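Local coordinates for protein quinone oxidoreductase (Coxiella burnetii, PDB 3TQH) that binds NADPH and probably uses it to reduce quinones, as a member of the medium-chain dehydrogenase/reductase superfamily, at residues L37-A42 against S76-E81; L139-A144 against H167-L172; L157-A162 against D217-L222. All coordinates share one frame; numbering follows the deposited sequence.

Interaction 1: L37-A42 against S76-E81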
loop_
_atom_site.group_PDB
_atom_site.type_symbol
_atom_site.label_atom_id
_atom_site.label_comp_id
_atom_site.label_asym_id
_atom_site.label_seq_id
_atom_site.Cartn_x
_atom_site.Cartn_y
_atom_site.Cartn_z
ATOM N N LEU A 37 -8.754 -8.299 20.069
ATOM C CA LEU A 37 -8.421 -9.454 19.242
ATOM C C LEU A 37 -9.430 -9.554 18.102
ATOM O O LEU A 37 -10.640 -9.514 18.332
ATOM C CB LEU A 37 -8.426 -10.735 20.077
ATOM C CG LEU A 37 -7.856 -11.997 19.414
ATOM C CD1 LEU A 37 -6.352 -11.880 19.197
ATOM C CD2 LEU A 37 -8.175 -13.221 20.253
ATOM N N ILE A 38 -8.922 -9.680 16.878
ATOM C CA ILE A 38 -9.739 -9.688 15.669
ATOM C C ILE A 38 -9.650 -11.041 14.963
ATOM O O ILE A 38 -8.557 -11.529 14.708
ATOM C CB ILE A 38 -9.253 -8.624 14.649
ATOM C CG1 ILE A 38 -9.123 -7.236 15.294
ATOM C CG2 ILE A 38 -10.203 -8.560 13.457
ATOM C CD1 ILE A 38 -10.422 -6.663 15.792
ATOM N N LYS A 39 -10.797 -11.638 14.637
ATOM C CA LYS A 39 -10.831 -12.785 13.729
ATOM C C LYS A 39 -10.684 -12.256 12.299
ATOM O O LYS A 39 -11.555 -11.526 11.819
ATOM C CB LYS A 39 -12.143 -13.557 13.883
ATOM C CG LYS A 39 -12.286 -14.762 12.952
ATOM C CD LYS A 39 -13.741 -15.240 12.835
ATOM C CE LYS A 39 -14.168 -16.094 14.008
ATOM N NZ LYS A 39 -15.406 -16.880 13.705
ATOM N N VAL A 40 -9.591 -12.622 11.627
ATOM C CA VAL A 40 -9.279 -12.082 10.302
ATOM C C VAL A 40 -10.084 -12.754 9.189
ATOM O O VAL A 40 -10.099 -13.973 9.067
ATOM C CB VAL A 40 -7.765 -12.201 9.976
ATOM C CG1 VAL A 40 -7.465 -11.684 8.564
ATOM C CG2 VAL A 40 -6.939 -11.435 11.002
ATOM N N HIS A 41 -10.745 -11.937 8.375
ATOM C CA HIS A 41 -11.462 -12.412 7.192
ATOM C C HIS A 41 -10.614 -12.244 5.935
ATOM O O HIS A 41 -10.640 -13.102 5.051
ATOM C CB HIS A 41 -12.805 -11.689 7.050
ATOM C CG HIS A 41 -13.871 -12.228 7.953
ATOM N ND1 HIS A 41 -15.026 -12.809 7.478
ATOM C CD2 HIS A 41 -13.942 -12.301 9.305
ATOM C CE1 HIS A 41 -15.771 -13.202 8.498
ATOM N NE2 HIS A 41 -15.135 -12.908 9.617
ATOM N N ALA A 42 -9.851 -11.155 5.864
ATOM C CA ALA A 42 -9.005 -10.882 4.706
ATOM C C ALA A 42 -7.754 -10.088 5.093
ATOM O O ALA A 42 -7.767 -9.321 6.062
ATOM C CB ALA A 42 -9.805 -10.138 3.643
ATOM N N SER A 76 -8.800 -7.123 7.539
ATOM C CA SER A 76 -10.234 -6.950 7.567
ATOM C C SER A 76 -10.768 -8.120 8.394
ATOM O O SER A 76 -10.267 -9.237 8.271
ATOM C CB SER A 76 -10.749 -7.014 6.132
ATOM O OG SER A 76 -12.093 -6.621 6.051
ATOM N N GLY A 77 -11.756 -7.872 9.252
ATOM C CA GLY A 77 -12.282 -8.935 10.116
ATOM C C GLY A 77 -13.280 -8.542 11.194
ATOM O O GLY A 77 -13.846 -7.450 11.174
ATOM N N GLU A 78 -13.488 -9.454 12.141
ATOM C CA GLU A 78 -14.486 -9.292 13.201
ATOM C C GLU A 78 -13.810 -9.224 14.573
ATOM O O GLU A 78 -12.905 -10.011 14.860
ATOM C CB GLU A 78 -15.475 -10.461 13.159
ATOM C CG GLU A 78 -16.663 -10.333 14.125
ATOM C CD GLU A 78 -17.576 -11.568 14.132
ATOM O OE1 GLU A 78 -17.161 -12.635 13.611
ATOM O OE2 GLU A 78 -18.711 -11.471 14.668
ATOM N N VAL A 79 -14.251 -8.283 15.409
ATOM C CA VAL A 79 -13.740 -8.152 16.774
ATOM C C VAL A 79 -14.302 -9.280 17.635
ATOM O O VAL A 79 -15.519 -9.437 17.747
ATOM C CB VAL A 79 -14.123 -6.799 17.399
ATOM C CG1 VAL A 79 -13.623 -6.707 18.838
ATOM C CG2 VAL A 79 -13.571 -5.648 16.559
ATOM N N ILE A 80 -13.408 -10.060 18.236
ATOM C CA ILE A 80 -13.788 -11.259 18.987
ATOM C C ILE A 80 -13.582 -11.086 20.485
ATOM O O ILE A 80 -14.382 -11.566 21.276
ATOM C CB ILE A 80 -12.991 -12.492 18.491
ATOM C CG1 ILE A 80 -13.454 -12.891 17.093
ATOM C CG2 ILE A 80 -13.165 -13.675 19.428
ATOM C CD1 ILE A 80 -14.933 -13.176 16.994
ATOM N N GLU A 81 -12.494 -10.422 20.863
ATOM C CA GLU A 81 -12.220 -10.109 22.259
ATOM C C GLU A 81 -11.808 -8.645 22.377
ATOM O O GLU A 81 -11.209 -8.079 21.462
ATOM C CB GLU A 81 -11.149 -11.051 22.826
ATOM C CG GLU A 81 -11.560 -12.533 22.734
ATOM C CD GLU A 81 -10.606 -13.505 23.428
ATOM O OE1 GLU A 81 -10.134 -13.219 24.553
ATOM O OE2 GLU A 81 -10.353 -14.587 22.853
HETATM O O HOH W 1 -17.869 -15.181 14.994
#

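Interaction 2: L139-A144 against H167-L172. With NDP (NADPH dihydro-nicotinamide-adenine-dinucleotide phosphate), chain B.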
loop_
_atom_site.group_PDB
_atom_site.type_symbol
_atom_site.label_atom_id
_atom_site.label_comp_id
_atom_site.label_asym_id
_atom_site.label_seq_id
_atom_site.Cartn_x
_atom_site.Cartn_y
_atom_site.Cartn_z
ATOM N N LEU A 139 -4.321 4.848 1.561
ATOM C CA LEU A 139 -3.818 5.930 2.403
ATOM C C LEU A 139 -2.540 6.504 1.814
ATOM O O LEU A 139 -2.301 7.706 1.911
ATOM C CB LEU A 139 -3.578 5.469 3.843
ATOM C CG LEU A 139 -4.818 5.213 4.707
ATOM C CD1 LEU A 139 -4.439 4.471 5.997
ATOM C CD2 LEU A 139 -5.561 6.518 5.021
ATOM N N THR A 140 -1.720 5.655 1.197
ATOM C CA THR A 140 -0.492 6.124 0.572
ATOM C C THR A 140 -0.802 6.986 -0.654
ATOM O O THR A 140 -0.284 8.096 -0.790
ATOM C CB THR A 140 0.428 4.965 0.173
ATOM O OG1 THR A 140 0.641 4.113 1.304
ATOM C CG2 THR A 140 1.762 5.499 -0.307
ATOM N N ALA A 141 -1.656 6.482 -1.536
ATOM C CA ALA A 141 -2.067 7.239 -2.714
ATOM C C ALA A 141 -2.544 8.632 -2.311
ATOM O O ALA A 141 -2.072 9.628 -2.846
ATOM C CB ALA A 141 -3.160 6.493 -3.460
ATOM N N LEU A 142 -3.452 8.699 -1.341
ATOM C CA LEU A 142 -4.060 9.969 -0.938
ATOM C C LEU A 142 -3.046 10.931 -0.323
ATOM O O LEU A 142 -2.978 12.104 -0.691
ATOM C CB LEU A 142 -5.195 9.713 0.057
ATOM C CG LEU A 142 -6.117 10.879 0.415
ATOM C CD1 LEU A 142 -6.710 11.540 -0.844
ATOM C CD2 LEU A 142 -7.222 10.399 1.353
ATOM N N GLN A 143 -2.255 10.424 0.614
ATOM C CA GLN A 143 -1.284 11.250 1.322
ATOM C C GLN A 143 -0.141 11.721 0.423
ATOM O O GLN A 143 0.427 12.784 0.655
ATOM C CB GLN A 143 -0.763 10.510 2.549
ATOM C CG GLN A 143 -1.837 10.334 3.622
ATOM C CD GLN A 143 -1.442 9.363 4.718
ATOM O OE1 GLN A 143 -0.290 8.943 4.812
ATOM N NE2 GLN A 143 -2.400 9.009 5.557
ATOM N N ALA A 144 0.166 10.951 -0.620
ATOM C CA ALA A 144 1.143 11.375 -1.620
ATOM C C ALA A 144 0.591 12.539 -2.436
ATOM O O ALA A 144 1.271 13.550 -2.631
ATOM C CB ALA A 144 1.517 10.224 -2.530
ATOM N N HIS A 167 -2.841 2.640 -9.113
ATOM C CA HIS A 167 -4.174 2.599 -9.723
ATOM C C HIS A 167 -5.198 3.387 -8.915
ATOM O O HIS A 167 -6.166 3.913 -9.482
ATOM C CB HIS A 167 -4.641 1.156 -9.994
ATOM C CG HIS A 167 -5.284 0.469 -8.826
ATOM N ND1 HIS A 167 -4.568 -0.004 -7.746
ATOM C CD2 HIS A 167 -6.572 0.112 -8.605
ATOM C CE1 HIS A 167 -5.391 -0.594 -6.898
ATOM N NE2 HIS A 167 -6.613 -0.538 -7.395
ATOM N N LEU A 168 -4.969 3.484 -7.608
ATOM C CA LEU A 168 -5.804 4.305 -6.736
ATOM C C LEU A 168 -5.458 5.785 -6.901
ATOM O O LEU A 168 -6.357 6.626 -7.016
ATOM C CB LEU A 168 -5.654 3.872 -5.274
ATOM C CG LEU A 168 -6.246 2.494 -4.943
ATOM C CD1 LEU A 168 -5.998 2.103 -3.486
ATOM C CD2 LEU A 168 -7.739 2.455 -5.248
ATOM N N ALA A 169 -4.156 6.084 -6.912
ATOM C CA ALA A 169 -3.650 7.449 -7.067
ATOM C C ALA A 169 -4.154 8.081 -8.354
ATOM O O ALA A 169 -4.597 9.226 -8.361
ATOM C CB ALA A 169 -2.120 7.458 -7.036
ATOM N N ILE A 170 -4.092 7.324 -9.443
ATOM C CA ILE A 170 -4.635 7.779 -10.720
ATOM C C ILE A 170 -6.102 8.177 -10.610
ATOM O O ILE A 170 -6.508 9.220 -11.122
ATOM C CB ILE A 170 -4.509 6.696 -11.810
ATOM C CG1 ILE A 170 -3.042 6.548 -12.230
ATOM C CG2 ILE A 170 -5.408 7.048 -13.015
ATOM C CD1 ILE A 170 -2.791 5.394 -13.177
ATOM N N GLN A 171 -6.897 7.347 -9.951
ATOM C CA GLN A 171 -8.326 7.629 -9.822
ATOM C C GLN A 171 -8.540 8.844 -8.935
ATOM O O GLN A 171 -9.337 9.720 -9.262
ATOM C CB GLN A 171 -9.064 6.441 -9.237
ATOM C CG GLN A 171 -9.065 5.239 -10.117
ATOM C CD GLN A 171 -9.675 4.052 -9.423
ATOM O OE1 GLN A 171 -10.894 3.931 -9.369
ATOM N NE2 GLN A 171 -8.834 3.172 -8.877
ATOM N N LEU A 172 -7.823 8.885 -7.815
ATOM C CA LEU A 172 -7.904 10.012 -6.898
ATOM C C LEU A 172 -7.431 11.312 -7.544
ATOM O O LEU A 172 -8.044 12.357 -7.335
ATOM C CB LEU A 172 -7.131 9.726 -5.607
ATOM C CG LEU A 172 -7.791 8.685 -4.689
ATOM C CD1 LEU A 172 -6.850 8.267 -3.554
ATOM C CD2 LEU A 172 -9.123 9.192 -4.141
HETATM P PA NDP B . 3.265 -2.694 -6.696
HETATM O O1A NDP B . 4.045 -3.943 -6.604
HETATM O O2A NDP B . 1.821 -2.942 -6.521
HETATM O O5B NDP B . 3.502 -1.995 -8.124
HETATM C C5B NDP B . 3.571 -2.806 -9.281
HETATM C C4B NDP B . 3.500 -1.936 -10.526
HETATM O O4B NDP B . 4.757 -1.329 -10.745
HETATM C C3B NDP B . 3.169 -2.697 -11.803
HETATM O O3B NDP B . 1.852 -2.392 -12.210
HETATM C C2B NDP B . 4.204 -2.238 -12.825
HETATM O O2B NDP B . 3.626 -1.806 -14.038
HETATM C C1B NDP B . 4.889 -1.077 -12.124
HETATM N N9A NDP B . 6.315 -0.919 -12.447
HETATM C C8A NDP B . 7.329 -1.804 -12.173
HETATM N N7A NDP B . 8.491 -1.272 -12.605
HETATM C C5A NDP B . 8.236 -0.064 -13.147
HETATM C C6A NDP B . 9.067 0.880 -13.734
HETATM N N6A NDP B . 10.365 0.644 -13.826
HETATM N N1A NDP B . 8.530 2.050 -14.221
HETATM C C2A NDP B . 7.165 2.276 -14.114
HETATM N N3A NDP B . 6.337 1.338 -13.523
HETATM C C4A NDP B . 6.871 0.179 -13.050
HETATM O O3 NDP B . 3.808 -1.609 -5.636
HETATM P PN NDP B . 2.922 -0.584 -4.757
HETATM O O1N NDP B . 2.240 -1.336 -3.683
HETATM O O2N NDP B . 2.132 0.326 -5.600
HETATM O O5D NDP B . 4.107 0.264 -4.079
HETATM C C5D NDP B . 5.098 0.913 -4.853
HETATM C C4D NDP B . 6.289 1.271 -3.971
HETATM O O4D NDP B . 5.887 2.159 -2.945
HETATM C C3D NDP B . 6.879 0.038 -3.301
HETATM O O3D NDP B . 8.284 0.077 -3.401
HETATM C C2D NDP B . 6.410 0.133 -1.865
HETATM O O2D NDP B . 7.306 -0.482 -0.957
HETATM C C1D NDP B . 6.279 1.648 -1.679
HETATM N N1N NDP B . 5.315 2.076 -0.638
HETATM C C2N NDP B . 5.748 2.985 0.295
HETATM C C3N NDP B . 4.940 3.408 1.348
HETATM C C7N NDP B . 5.428 4.403 2.360
HETATM O O7N NDP B . 4.563 4.778 3.411
HETATM N N7N NDP B . 6.658 4.903 2.256
HETATM C C4N NDP B . 3.554 2.837 1.452
HETATM C C5N NDP B . 3.139 1.860 0.398
HETATM C C6N NDP B . 4.050 1.532 -0.602
HETATM P P2B NDP B . 3.778 -2.670 -15.389
HETATM O O1X NDP B . 2.822 -2.113 -16.414
HETATM O O2X NDP B . 3.426 -4.114 -15.125
HETATM O O3X NDP B . 5.177 -2.595 -15.941
#

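Interaction 3: L157-A162 against D217-L222. With NDP (NADPH dihydro-nicotinamide-adenine-dinucleotide phosphate), chain B.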
loop_
_atom_site.group_PDB
_atom_site.type_symbol
_atom_site.label_atom_id
_atom_site.label_comp_id
_atom_site.label_asym_id
_atom_site.label_seq_id
_atom_site.Cartn_x
_atom_site.Cartn_y
_atom_site.Cartn_z
ATOM N N LEU A 157 2.389 13.370 -12.914
ATOM C CA LEU A 157 3.002 12.151 -13.408
ATOM C C LEU A 157 3.040 11.141 -12.262
ATOM O O LEU A 157 3.694 11.389 -11.255
ATOM C CB LEU A 157 4.427 12.429 -13.911
ATOM C CG LEU A 157 5.270 11.200 -14.269
ATOM C CD1 LEU A 157 4.618 10.417 -15.404
ATOM C CD2 LEU A 157 6.720 11.587 -14.614
ATOM N N ILE A 158 2.338 10.019 -12.426
ATOM C CA ILE A 158 2.315 8.936 -11.449
ATOM C C ILE A 158 3.026 7.724 -12.050
ATOM O O ILE A 158 2.506 7.081 -12.958
ATOM C CB ILE A 158 0.858 8.541 -11.078
ATOM C CG1 ILE A 158 0.080 9.763 -10.566
ATOM C CG2 ILE A 158 0.839 7.430 -10.049
ATOM C CD1 ILE A 158 -1.316 9.464 -10.073
ATOM N N HIS A 159 4.226 7.431 -11.562
ATOM C CA HIS A 159 4.951 6.245 -11.999
ATOM C C HIS A 159 4.275 4.986 -11.466
ATOM O O HIS A 159 3.659 5.008 -10.402
ATOM C CB HIS A 159 6.402 6.269 -11.515
ATOM C CG HIS A 159 7.288 7.183 -12.298
ATOM N ND1 HIS A 159 7.686 6.905 -13.587
ATOM C CD2 HIS A 159 7.875 8.357 -11.967
ATOM C CE1 HIS A 159 8.468 7.875 -14.023
ATOM N NE2 HIS A 159 8.600 8.768 -13.059
ATOM N N ALA A 160 4.409 3.887 -12.203
ATOM C CA ALA A 160 3.891 2.599 -11.757
ATOM C C ALA A 160 2.390 2.672 -11.513
ATOM O O ALA A 160 1.902 2.233 -10.475
ATOM C CB ALA A 160 4.616 2.143 -10.497
ATOM N N GLY A 161 1.669 3.219 -12.489
ATOM C CA GLY A 161 0.246 3.503 -12.344
ATOM C C GLY A 161 -0.661 2.296 -12.202
ATOM O O GLY A 161 -1.752 2.418 -11.661
ATOM N N ALA A 162 -0.221 1.136 -12.680
ATOM C CA ALA A 162 -1.067 -0.062 -12.709
ATOM C C ALA A 162 -1.039 -0.861 -11.405
ATOM O O ALA A 162 -1.825 -1.788 -11.234
ATOM C CB ALA A 162 -0.670 -0.964 -13.884
ATOM N N ASP A 217 3.673 19.464 -12.764
ATOM C CA ASP A 217 3.524 20.097 -11.441
ATOM C C ASP A 217 3.891 19.155 -10.286
ATOM O O ASP A 217 4.383 19.598 -9.256
ATOM C CB ASP A 217 2.096 20.610 -11.239
ATOM C CG ASP A 217 1.717 21.688 -12.232
ATOM O OD1 ASP A 217 2.085 22.868 -12.016
ATOM O OD2 ASP A 217 1.040 21.359 -13.231
ATOM N N ALA A 218 3.634 17.864 -10.445
ATOM C CA ALA A 218 3.984 16.898 -9.412
ATOM C C ALA A 218 4.316 15.549 -10.019
ATOM O O ALA A 218 3.708 15.139 -10.997
ATOM C CB ALA A 218 2.856 16.755 -8.403
ATOM N N VAL A 219 5.304 14.884 -9.436
ATOM C CA VAL A 219 5.619 13.512 -9.764
ATOM C C VAL A 219 5.341 12.678 -8.525
ATOM O O VAL A 219 5.955 12.912 -7.491
ATOM C CB VAL A 219 7.104 13.350 -10.142
ATOM C CG1 VAL A 219 7.467 11.861 -10.283
ATOM C CG2 VAL A 219 7.439 14.151 -11.424
ATOM N N ILE A 220 4.399 11.738 -8.620
ATOM C CA ILE A 220 4.216 10.734 -7.583
ATOM C C ILE A 220 5.078 9.545 -7.980
ATOM O O ILE A 220 4.672 8.705 -8.789
ATOM C CB ILE A 220 2.748 10.297 -7.412
ATOM C CG1 ILE A 220 1.817 11.518 -7.281
ATOM C CG2 ILE A 220 2.614 9.404 -6.190
ATOM C CD1 ILE A 220 2.231 12.513 -6.197
ATOM N N ASP A 221 6.285 9.502 -7.429
ATOM C CA ASP A 221 7.270 8.498 -7.804
ATOM C C ASP A 221 7.091 7.251 -6.940
ATOM O O ASP A 221 7.452 7.242 -5.757
ATOM C CB ASP A 221 8.687 9.053 -7.657
ATOM C CG ASP A 221 9.744 7.977 -7.740
ATOM O OD1 ASP A 221 9.562 7.029 -8.534
ATOM O OD2 ASP A 221 10.759 8.070 -7.013
ATOM N N LEU A 222 6.528 6.205 -7.538
ATOM C CA LEU A 222 6.289 4.953 -6.834
ATOM C C LEU A 222 7.307 3.872 -7.196
ATOM O O LEU A 222 7.134 2.721 -6.813
ATOM C CB LEU A 222 4.864 4.473 -7.110
ATOM C CG LEU A 222 3.772 5.430 -6.612
ATOM C CD1 LEU A 222 2.439 5.104 -7.256
ATOM C CD2 LEU A 222 3.675 5.382 -5.083
HETATM P PA NDP B . 3.265 -2.694 -6.696
HETATM O O1A NDP B . 4.045 -3.943 -6.604
HETATM O O2A NDP B . 1.821 -2.942 -6.521
HETATM O O5B NDP B . 3.502 -1.995 -8.124
HETATM C C5B NDP B . 3.571 -2.806 -9.281
HETATM C C4B NDP B . 3.500 -1.936 -10.526
HETATM O O4B NDP B . 4.757 -1.329 -10.745
HETATM C C3B NDP B . 3.169 -2.697 -11.803
HETATM O O3B NDP B . 1.852 -2.392 -12.210
HETATM C C2B NDP B . 4.204 -2.238 -12.825
HETATM O O2B NDP B . 3.626 -1.806 -14.038
HETATM C C1B NDP B . 4.889 -1.077 -12.124
HETATM N N9A NDP B . 6.315 -0.919 -12.447
HETATM C C8A NDP B . 7.329 -1.804 -12.173
HETATM N N7A NDP B . 8.491 -1.272 -12.605
HETATM C C5A NDP B . 8.236 -0.064 -13.147
HETATM C C6A NDP B . 9.067 0.880 -13.734
HETATM N N6A NDP B . 10.365 0.644 -13.826
HETATM N N1A NDP B . 8.530 2.050 -14.221
HETATM C C2A NDP B . 7.165 2.276 -14.114
HETATM N N3A NDP B . 6.337 1.338 -13.523
HETATM C C4A NDP B . 6.871 0.179 -13.050
HETATM O O3 NDP B . 3.808 -1.609 -5.636
HETATM P PN NDP B . 2.922 -0.584 -4.757
HETATM O O1N NDP B . 2.240 -1.336 -3.683
HETATM O O2N NDP B . 2.132 0.326 -5.600
HETATM O O5D NDP B . 4.107 0.264 -4.079
HETATM C C5D NDP B . 5.098 0.913 -4.853
HETATM C C4D NDP B . 6.289 1.271 -3.971
HETATM O O4D NDP B . 5.887 2.159 -2.945
HETATM C C3D NDP B . 6.879 0.038 -3.301
HETATM O O3D NDP B . 8.284 0.077 -3.401
HETATM C C2D NDP B . 6.410 0.133 -1.865
HETATM O O2D NDP B . 7.306 -0.482 -0.957
HETATM C C1D NDP B . 6.279 1.648 -1.679
HETATM N N1N NDP B . 5.315 2.076 -0.638
HETATM C C2N NDP B . 5.748 2.985 0.295
HETATM C C3N NDP B . 4.940 3.408 1.348
HETATM C C7N NDP B . 5.428 4.403 2.360
HETATM O O7N NDP B . 4.563 4.778 3.411
HETATM N N7N NDP B . 6.658 4.903 2.256
HETATM C C4N NDP B . 3.554 2.837 1.452
HETATM C C5N NDP B . 3.139 1.860 0.398
HETATM C C6N NDP B . 4.050 1.532 -0.602
HETATM P P2B NDP B . 3.778 -2.670 -15.389
HETATM O O1X NDP B . 2.822 -2.113 -16.414
HETATM O O2X NDP B . 3.426 -4.114 -15.125
HETATM O O3X NDP B . 5.177 -2.595 -15.941
#

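Interaction 1: L37-A42 against S76-E81
I38 and V79 meet on the buried face of two antiparallel strands in the GroES-like catalytic domain, a pairing interrupted by a classic beta bulge at each end. At one bulge I80 and E81 both donate to L37 O; at the other H41 and A42 share S76 O. Between them K39 and E78 form a hydrogen-bonded pair, K39 N reaching E78 O at 2.7 Å. The tight side belongs to I38: its CD1 lies 3.4 Å from V79 CG2, the side chains crossing at a slant, while CG2, anti to the backbone N, rests over the backbone of G77 and E78. V95 of strand 94-98 and V112 of strand 111-114, the neighbouring strands, extend this apolar face on either flank. The other face is more polar and partly open to solvent. K39 CB packs on I80 CG1 at 3.5 Å, but the lysine chain bends at chi3 (-80°), and K39 NZ stops 4.6 Å from E78 OE1, too far for a salt bridge. L37 and E81 run side by side, L37 CD2 against OE2, while E81 OE1 is hydrogen-bonded to Y31 OH. One water joins the charges, accepting from K39 NZ and donating to E78 OE1 at 3.0 Å.

Interaction 2: L139-A144 against H167-L172
A141 presses its CB against the backbone of helix 167-172, where A169 N is 3.6 Å away and A169 CB 3.8 Å, and the small methyl lets the two helices approach until the CA atoms of A141 and A169 are 4.6 Å apart. L172 supplies the longer reach. Its CB leaves helix 167-172 in the direction of the partner, and CG, anti to the carbonyl carbon (chi1 -71°), leans back toward the N-terminal end of its own helix. There the chain forks. CD1 settles in the angle between A141 and L142, 4.1 Å from A141 CB and 4.2 Å from L142 CB, and also lies against the backbone N of L142. Beyond the pair, L278 and L281 of helix 272-283 pack on the same leucine. This is a helix-helix contact within the Rossmann-type coenzyme domain: helix 164-175 follows the glycine-rich turn after strand 155-158, and helix 135-147 packs against it with the axes of the short segments 8.5 Å apart and inclined at 45°. No hydrogen bond joins the two segments, and L168 adds its CB to the apolar seam, 4.0 Å from A141 CB. One residue before A141, T140 turns to the NADPH: OG1 stands 3.2 Å from C4N, the nicotinamide carbon that carries the hydride in this coenzyme. T140 OG1 is also hydrogen-bonded to T136 O, one turn earlier in the same helix, a bond that helps fix how the hydroxyl is presented to the ring.

Interaction 3: L157-A162 against D217-L222
L157 and V219 lie side by side on one face of the paired strands, while I158 and I220 do the same on the other, with I158 CG1 4.1 Å from I220 CG1. Three backbone bonds hold the strands in parallel register. L157 N donates to A218 O, L157 O accepts from I220 N at 2.7 Å, and H159 N closes the set on I220 O. Past the last bond L222 takes over: CG, anti to the carbonyl carbon (chi1 -62°), brings CD1 to 3.4 Å from H159 O and alongside I158 CG2, while L222 CB faces A160 CB. On the L157 side, the H159 ring has L157 CG over one face, near its rim, and H159 CD2 lies 3.9 Å from V219 CG1. The strands are the adjacent central pair of the Rossmann fold's parallel sheet, in which strand order 3-2-1-4-5-6 places 155-158 beside 216-221 and leaves the coenzyme at their C-terminal ends. There A160 CA, L222 O and A162 CB each come to 3.3 Å from the coenzyme, at adenine N3A, C4D of the nicotinamide ribose and O3B of the adenosine ribose respectively. G161, between the two alanines, opens what looks like a GxGxxG turn. A second shell fixes the polar groups just behind. The H159 ring is held at both nitrogens, ND1 by T183 and NE2 by S231, and F208 meets it edge-to-face. D221, its carboxylate turned 83° from the H159 ring, receives S243 OG at OD2, whereas OD1 takes the backbone amides of V223 and G224, tying down the chain immediately after L222.

Overall arrangement
Interactions 2 and 3 form one continuous core, their centres 10 Å apart and their segments alternating along the chain: helix 135-147 leads to strand 155-158, which leads to helix 164-175. They touch where I158 CD1 fits against helix 164-175, 3.6 Å from I170 N, and where I170 CD1 reaches G161 O at 3.5 Å. Both border the NADPH, interaction 3 at the adenosine and the nicotinamide ribose, interaction 2 at the nicotinamide ring. Interaction 1 stands apart, in the GroES-like domain, with its centre 26 Å from that of interaction 2 and 34 Å from that of interaction 3, away from the coenzyme; its nearest atoms are about 12 Å from those of interaction 2.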